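Appr-1-p processing domain protein (Thermus aquaticus Y51MC23, PDB 5M31) belongs to the macro domain family, a fold with a mixed beta sheet packed between helices. Local coordinates at residues Arg119-Pro124 against Glu150-Trp155; Gly68-Tyr73 against Tyr83-Pro88. All blocks are in the same frame, centred on the assembly; numbering follows the deposited sequence. Where two conformers were deposited one is given.

Interaction 1: residues Arg119-Pro124 against Glu150-Trp155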
loop_
_atom_site.group_PDB
_atom_site.type_symbol
_atom_site.label_atom_id
_atom_site.label_comp_id
_atom_site.label_asym_id
_atom_site.label_seq_id
_atom_site.Cartn_x
_atom_site.Cartn_y
_atom_site.Cartn_z
ATOM N N ARG A 119 -7.202 -4.313 -11.611
ATOM C CA ARG A 119 -8.594 -4.704 -11.429
ATOM C C ARG A 119 -8.848 -5.314 -10.049
ATOM O O ARG A 119 -9.992 -5.543 -9.684
ATOM C CB ARG A 119 -9.015 -5.743 -12.491
ATOM C CG ARG A 119 -8.768 -5.300 -13.907
ATOM C CD ARG A 119 -9.512 -4.023 -14.258
ATOM N NE ARG A 119 -10.944 -4.101 -13.950
ATOM C CZ ARG A 119 -11.887 -4.690 -14.687
ATOM N NH1 ARG A 119 -11.622 -5.295 -15.863
ATOM N NH2 ARG A 119 -13.150 -4.667 -14.259
ATOM N N SER A 120 -7.783 -5.618 -9.315
ATOM C CA SER A 120 -7.950 -6.094 -7.934
ATOM C C SER A 120 -6.725 -5.742 -7.129
ATOM O O SER A 120 -5.611 -5.779 -7.637
ATOM C CB SER A 120 -8.203 -7.607 -7.892
ATOM O OG SER A 120 -7.158 -8.284 -8.527
ATOM N N ILE A 121 -6.947 -5.340 -5.876
ATOM C CA ILE A 121 -5.875 -4.829 -5.024
ATOM C C ILE A 121 -6.234 -5.112 -3.571
ATOM O O ILE A 121 -7.409 -5.118 -3.196
ATOM C CB ILE A 121 -5.638 -3.310 -5.256
ATOM C CG1 ILE A 121 -4.370 -2.810 -4.571
ATOM C CG2 ILE A 121 -6.870 -2.511 -4.914
ATOM C CD1 ILE A 121 -3.830 -1.517 -5.184
ATOM N N ALA A 122 -5.210 -5.373 -2.766
ATOM C CA ALA A 122 -5.372 -5.580 -1.336
ATOM C C ALA A 122 -4.426 -4.660 -0.577
ATOM O O ALA A 122 -3.297 -4.471 -0.990
ATOM C CB ALA A 122 -5.084 -7.026 -0.925
ATOM N N LEU A 123 -4.940 -4.194 0.551
ATOM C CA LEU A 123 -4.285 -3.208 1.380
ATOM C C LEU A 123 -4.279 -3.662 2.832
ATOM O O LEU A 123 -5.237 -4.274 3.302
ATOM C CB LEU A 123 -5.131 -1.950 1.447
ATOM C CG LEU A 123 -5.398 -0.881 0.541
ATOM C CD1 LEU A 123 -6.237 -1.437 -0.585
ATOM C CD2 LEU A 123 -6.097 0.220 1.345
ATOM N N PRO A 124 -3.227 -3.289 3.576
ATOM C CA PRO A 124 -3.290 -3.319 5.022
ATOM C C PRO A 124 -4.069 -2.123 5.559
ATOM O O PRO A 124 -4.408 -1.246 4.825
ATOM C CB PRO A 124 -1.800 -3.237 5.424
ATOM C CG PRO A 124 -1.174 -2.447 4.362
ATOM C CD PRO A 124 -2.003 -2.621 3.109
ATOM N N GLU A 150 -14.374 2.282 -10.383
ATOM C CA GLU A 150 -15.231 1.426 -11.193
ATOM C C GLU A 150 -14.477 0.176 -11.600
ATOM O O GLU A 150 -13.405 0.273 -12.181
ATOM C CB GLU A 150 -15.660 2.174 -12.473
ATOM C CG GLU A 150 -16.427 1.319 -13.496
ATOM C CD GLU A 150 -15.532 0.557 -14.509
ATOM O OE1 GLU A 150 -14.436 1.059 -14.861
ATOM O OE2 GLU A 150 -15.945 -0.548 -14.973
ATOM N N GLY A 151 -15.032 -0.988 -11.303
ATOM C CA GLY A 151 -14.496 -2.241 -11.810
ATOM C C GLY A 151 -13.342 -2.837 -11.011
ATOM O O GLY A 151 -12.739 -3.827 -11.426
ATOM N N VAL A 152 -13.023 -2.235 -9.869
ATOM C CA VAL A 152 -11.886 -2.693 -9.092
ATOM C C VAL A 152 -12.335 -3.348 -7.812
ATOM O O VAL A 152 -13.127 -2.762 -7.052
ATOM C CB VAL A 152 -10.965 -1.509 -8.716
ATOM C CG1 VAL A 152 -9.750 -2.027 -7.972
ATOM C CG2 VAL A 152 -10.544 -0.760 -9.977
ATOM N N GLU A 153 -11.881 -4.575 -7.592
ATOM C CA GLU A 153 -12.163 -5.289 -6.315
ATOM C C GLU A 153 -11.091 -4.946 -5.309
ATOM O O GLU A 153 -9.941 -5.157 -5.607
ATOM C CB GLU A 153 -12.181 -6.779 -6.557
ATOM C CG GLU A 153 -13.197 -7.152 -7.611
ATOM C CD GLU A 153 -13.618 -8.601 -7.556
ATOM O OE1 GLU A 153 -12.804 -9.443 -7.096
ATOM O OE2 GLU A 153 -14.783 -8.895 -7.974
ATOM N N VAL A 154 -11.470 -4.280 -4.208
ATOM C CA VAL A 154 -10.541 -3.792 -3.191
ATOM C C VAL A 154 -10.762 -4.561 -1.894
ATOM O O VAL A 154 -11.894 -4.651 -1.399
ATOM C CB VAL A 154 -10.780 -2.315 -2.850
ATOM C CG1 VAL A 154 -9.702 -1.811 -1.918
ATOM C CG2 VAL A 154 -10.852 -1.482 -4.110
ATOM N N TRP A 155 -9.676 -5.135 -1.399
ATOM C CA TRP A 155 -9.724 -5.894 -0.178
ATOM C C TRP A 155 -8.869 -5.229 0.835
ATOM O O TRP A 155 -7.702 -4.892 0.561
ATOM C CB TRP A 155 -9.234 -7.286 -0.425
ATOM C CG TRP A 155 -10.017 -7.932 -1.464
ATOM C CD1 TRP A 155 -9.796 -7.862 -2.824
ATOM C CD2 TRP A 155 -11.279 -8.546 -1.297
ATOM N NE1 TRP A 155 -10.801 -8.514 -3.485
ATOM C CE2 TRP A 155 -11.713 -8.965 -2.566
ATOM C CE3 TRP A 155 -12.061 -8.877 -0.173
ATOM C CZ2 TRP A 155 -12.900 -9.655 -2.736
ATOM C CZ3 TRP A 155 -13.165 -9.583 -0.344
ATOM C CH2 TRP A 155 -13.622 -9.927 -1.632
#
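Strands 120-123 and 153-157 are the two strands of a beta-alpha-beta unit in the macro domain fold, joined through helix 135-146. They run parallel, the axes of the short segments 120-123 and 153-155 lying 15° apart. Four backbone hydrogen bonds pass back and forth between them. Arg119 O accepts from Glu153 N at 3.0 Å, with the donor standing above the carbonyl plane. Ile121 is held by both its polar backbone atoms: its N gives to Glu153 O, nearly along the C=O axis, and its O takes the N-H of Trp155 in the carbonyl plane. The bond from Leu123 N to Trp155 O, 2.8 Å, is the shortest of the four. Ser120 and Ala122 turn their N-H and C=O groups away from this pairing, and Ala122 bonds to strand 26-31 instead. Their CA atoms face the carbonyls of Glu153 and Trp155 in CA-H...O contacts.

Ser120 OG is tucked between its backbone N and carbonyl carbon, chi1 57°, and is satisfied by Glu25 N. Glu25 OE1 also accepts from the backbone N of Arg119.

On the face of Ile121 and Val154, the two side chains run alongside each other, Ile121 CG2 against Val154 CG1. Leu123 crosses Val154 obliquely, its CD1 3.7 Å from Val154 CG1. Both Leu123 and Val154 reach Leu146 of helix 135-146.

At the start of the pair, the Arg119 side chain starts away from segment 150-155, then bends at chi2 and chi3 to bring its guanidinium back. The group meets Gly151 O side-on and close to its own plane. Arg119 NE bonds that oxygen from above the carbonyl plane at 3.1 Å, while Arg119 NH2 sits on a lone pair of Gly151 O at 3.0 Å.

Interaction 2: residues Gly68-Tyr73 against Tyr83-Pro88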
loop_
_atom_site.group_PDB
_atom_site.type_symbol
_atom_site.label_atom_id
_atom_site.label_comp_id
_atom_site.label_asym_id
_atom_site.label_seq_id
_atom_site.Cartn_x
_atom_site.Cartn_y
_atom_site.Cartn_z
ATOM N N GLY A 68 2.643 11.023 -0.741
ATOM C CA GLY A 68 1.708 11.209 -1.852
ATOM C C GLY A 68 2.239 10.698 -3.150
ATOM O O GLY A 68 1.646 10.981 -4.200
ATOM N N ARG A 69 3.333 9.916 -3.119
ATOM C CA ARG A 69 3.965 9.419 -4.346
ATOM C C ARG A 69 4.320 7.945 -4.147
ATOM O O ARG A 69 5.395 7.602 -3.731
ATOM C CB ARG A 69 5.114 10.298 -4.778
ATOM C CG ARG A 69 5.708 10.040 -6.147
ATOM C CD ARG A 69 6.837 10.933 -6.429
ATOM N NE ARG A 69 7.459 10.543 -7.678
ATOM C CZ ARG A 69 8.634 10.993 -8.092
ATOM N NH1 ARG A 69 9.317 11.859 -7.364
ATOM N NH2 ARG A 69 9.098 10.592 -9.258
ATOM N N ILE A 70 3.357 7.082 -4.486
ATOM C CA ILE A 70 3.516 5.644 -4.370
ATOM C C ILE A 70 4.593 5.176 -5.314
ATOM O O ILE A 70 4.618 5.548 -6.515
ATOM C CB ILE A 70 2.179 4.932 -4.691
ATOM C CG1 ILE A 70 1.183 5.300 -3.571
ATOM C CG2 ILE A 70 2.367 3.417 -4.834
ATOM C CD1 ILE A 70 -0.230 4.898 -3.805
ATOM N N PHE A 71 5.436 4.295 -4.837
ATOM C CA PHE A 71 6.406 3.652 -5.689
ATOM C C PHE A 71 5.909 2.259 -6.062
ATOM O O PHE A 71 5.777 1.428 -5.200
ATOM C CB PHE A 71 7.754 3.549 -5.004
ATOM C CG PHE A 71 8.747 2.709 -5.783
ATOM C CD1 PHE A 71 9.192 3.134 -7.004
ATOM C CD2 PHE A 71 9.161 1.437 -5.321
ATOM C CE1 PHE A 71 10.019 2.336 -7.788
ATOM C CE2 PHE A 71 10.030 0.669 -6.089
ATOM C CZ PHE A 71 10.443 1.106 -7.315
ATOM N N VAL A 72 5.615 2.042 -7.360
ATOM C CA VAL A 72 5.094 0.779 -7.836
ATOM C C VAL A 72 6.196 -0.057 -8.432
ATOM O O VAL A 72 7.041 0.463 -9.212
ATOM C CB VAL A 72 3.985 0.981 -8.895
ATOM C CG1 VAL A 72 3.503 -0.371 -9.407
ATOM C CG2 VAL A 72 2.816 1.717 -8.299
ATOM N N TYR A 73 6.260 -1.310 -8.026
ATOM C CA TYR A 73 7.168 -2.283 -8.637
ATOM C C TYR A 73 6.352 -3.323 -9.422
ATOM O O TYR A 73 5.362 -3.867 -8.889
ATOM C CB TYR A 73 8.044 -2.983 -7.591
ATOM C CG TYR A 73 9.023 -3.964 -8.174
ATOM C CD1 TYR A 73 10.129 -3.516 -8.951
ATOM C CD2 TYR A 73 8.813 -5.352 -8.086
ATOM C CE1 TYR A 73 11.012 -4.415 -9.494
ATOM C CE2 TYR A 73 9.714 -6.240 -8.638
ATOM C CZ TYR A 73 10.767 -5.779 -9.381
ATOM O OH TYR A 73 11.664 -6.663 -9.914
ATOM N N TYR A 83 1.883 -6.416 -9.116
ATOM C CA TYR A 83 2.394 -5.120 -8.623
ATOM C C TYR A 83 2.475 -5.087 -7.140
ATOM O O TYR A 83 1.566 -5.561 -6.433
ATOM C CB TYR A 83 1.483 -3.977 -9.064
ATOM C CG TYR A 83 1.277 -3.861 -10.559
ATOM C CD1 TYR A 83 2.266 -3.396 -11.384
ATOM C CD2 TYR A 83 0.093 -4.253 -11.115
ATOM C CE1 TYR A 83 2.060 -3.257 -12.740
ATOM C CE2 TYR A 83 -0.109 -4.190 -12.485
ATOM C CZ TYR A 83 0.877 -3.671 -13.279
ATOM O OH TYR A 83 0.672 -3.574 -14.668
ATOM N N ILE A 84 3.556 -4.471 -6.670
ATOM C CA ILE A 84 3.695 -4.038 -5.268
ATOM C C ILE A 84 3.629 -2.518 -5.220
ATOM O O ILE A 84 4.380 -1.882 -5.936
ATOM C CB ILE A 84 5.010 -4.500 -4.667
ATOM C CG1 ILE A 84 5.227 -6.014 -4.838
ATOM C CG2 ILE A 84 5.026 -4.137 -3.155
ATOM C CD1 ILE A 84 4.210 -6.868 -4.166
ATOM N N PHE A 85 2.606 -1.967 -4.535
ATOM C CA PHE A 85 2.389 -0.536 -4.425
ATOM C C PHE A 85 2.957 -0.118 -3.059
ATOM O O PHE A 85 2.324 -0.427 -2.036
ATOM C CB PHE A 85 0.934 -0.194 -4.425
ATOM C CG PHE A 85 0.272 -0.137 -5.814
ATOM C CD1 PHE A 85 0.534 -1.032 -6.811
ATOM C CD2 PHE A 85 -0.750 0.749 -6.018
ATOM C CE1 PHE A 85 -0.164 -0.960 -8.067
ATOM C CE2 PHE A 85 -1.455 0.821 -7.217
ATOM C CZ PHE A 85 -1.131 -0.024 -8.256
ATOM N N ASN A 86 4.123 0.513 -3.087
ATOM C CA ASN A 86 4.858 0.863 -1.868
ATOM C C ASN A 86 4.362 2.256 -1.486
ATOM O O ASN A 86 4.695 3.230 -2.131
ATOM C CB ASN A 86 6.360 0.791 -2.066
ATOM C CG ASN A 86 6.863 -0.603 -2.409
ATOM O OD1 ASN A 86 7.003 -1.477 -1.535
ATOM N ND2 ASN A 86 7.052 -0.863 -3.748
ATOM N N PHE A 87 3.494 2.264 -0.475
ATOM C CA PHE A 87 2.662 3.459 -0.044
ATOM C C PHE A 87 3.338 4.082 1.169
ATOM O O PHE A 87 3.310 3.507 2.237
ATOM C CB PHE A 87 1.263 2.885 0.314
ATOM C CG PHE A 87 0.218 3.888 0.672
ATOM C CD1 PHE A 87 0.317 4.670 1.800
ATOM C CD2 PHE A 87 -0.968 3.919 -0.004
ATOM C CE1 PHE A 87 -0.699 5.527 2.191
ATOM C CE2 PHE A 87 -2.017 4.740 0.397
ATOM C CZ PHE A 87 -1.872 5.555 1.482
ATOM N N PRO A 88 3.931 5.259 1.008
ATOM C CA PRO A 88 4.567 5.880 2.157
ATOM C C PRO A 88 3.537 6.383 3.190
ATOM O O PRO A 88 2.617 7.093 2.836
ATOM C CB PRO A 88 5.356 7.061 1.518
ATOM C CG PRO A 88 5.413 6.745 0.083
ATOM C CD PRO A 88 4.182 6.013 -0.224
HETATM O O HOH W 1 1.665 9.085 1.146
#
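The Phe85 ring carries Val72 CG2 over one face, 3.9 Å from the ring centroid and shifted toward the rim, a CH-pi contact. Tyr83 CB lies at the edge of the same ring, in its plane. The Tyr83 ring has Tyr73 O near its plane at the edge. Val72 CG1, anti to its backbone N, reaches Tyr83 CD1 at 3.8 Å. Val72 CG1 touches the Phe85 ring as well, at CE1. Ile70 adds its own branches: CG2 meets Phe85 CB, and CD1 comes obliquely to Phe87 CD2. Helix 99-116 packs on this face through Leu109 and Arg112.

The two strands form an antiparallel beta hairpin at one margin of the macro domain sheet, with 71-74 outermost. Phe71 with Asn86 and Tyr73 with Ile84 are hydrogen-bonded pairs; Val72 with Phe85 is the non-hydrogen-bonded pair between them. The straightest bond runs from Tyr73 N to Ile84 O, 170° at the hydrogen.

On the face of Phe71 and Asn86, the ring and amide lie side by side, their planes 22° apart. Asn86 CG stands beside its own backbone N, chi1 -63°, and the rotation about chi2 then leaves ND2 3.0 Å from Phe71 O. The backbone Asn86 N reaches the same oxygen at 2.8 Å. Both donors stand above the carbonyl plane of Phe71. Asn86 ND2 also bonds Asn52 OD1, and Asn86 OD1 accepts from Asn29 ND2, so this buried amide is satisfied at both ends. Beyond the paired residues a water bridges the segments, accepting from Gly68 N at 2.9 Å and donating to Pro88 O.

From the N terminus, strands 11-15 and 26-31 come first, followed by helices 40-48 and 50-61. Interaction 2 then closes a short loop, since 71-74 turns back to pair with 83-88. The chain next runs through helix 99-116 to strand 120-123. Interaction 1 closes a longer loop, through helix 135-146, when 153-157 lies beside that strand. The two closures follow in series; they neither nest nor cross. Strand 26-31 sits between them and pairs with both 83-88 and 120-123, so both belong to one sheet. They also meet directly: Ile121 CD1 packs against Phe85 CE2 at 3.9 Å.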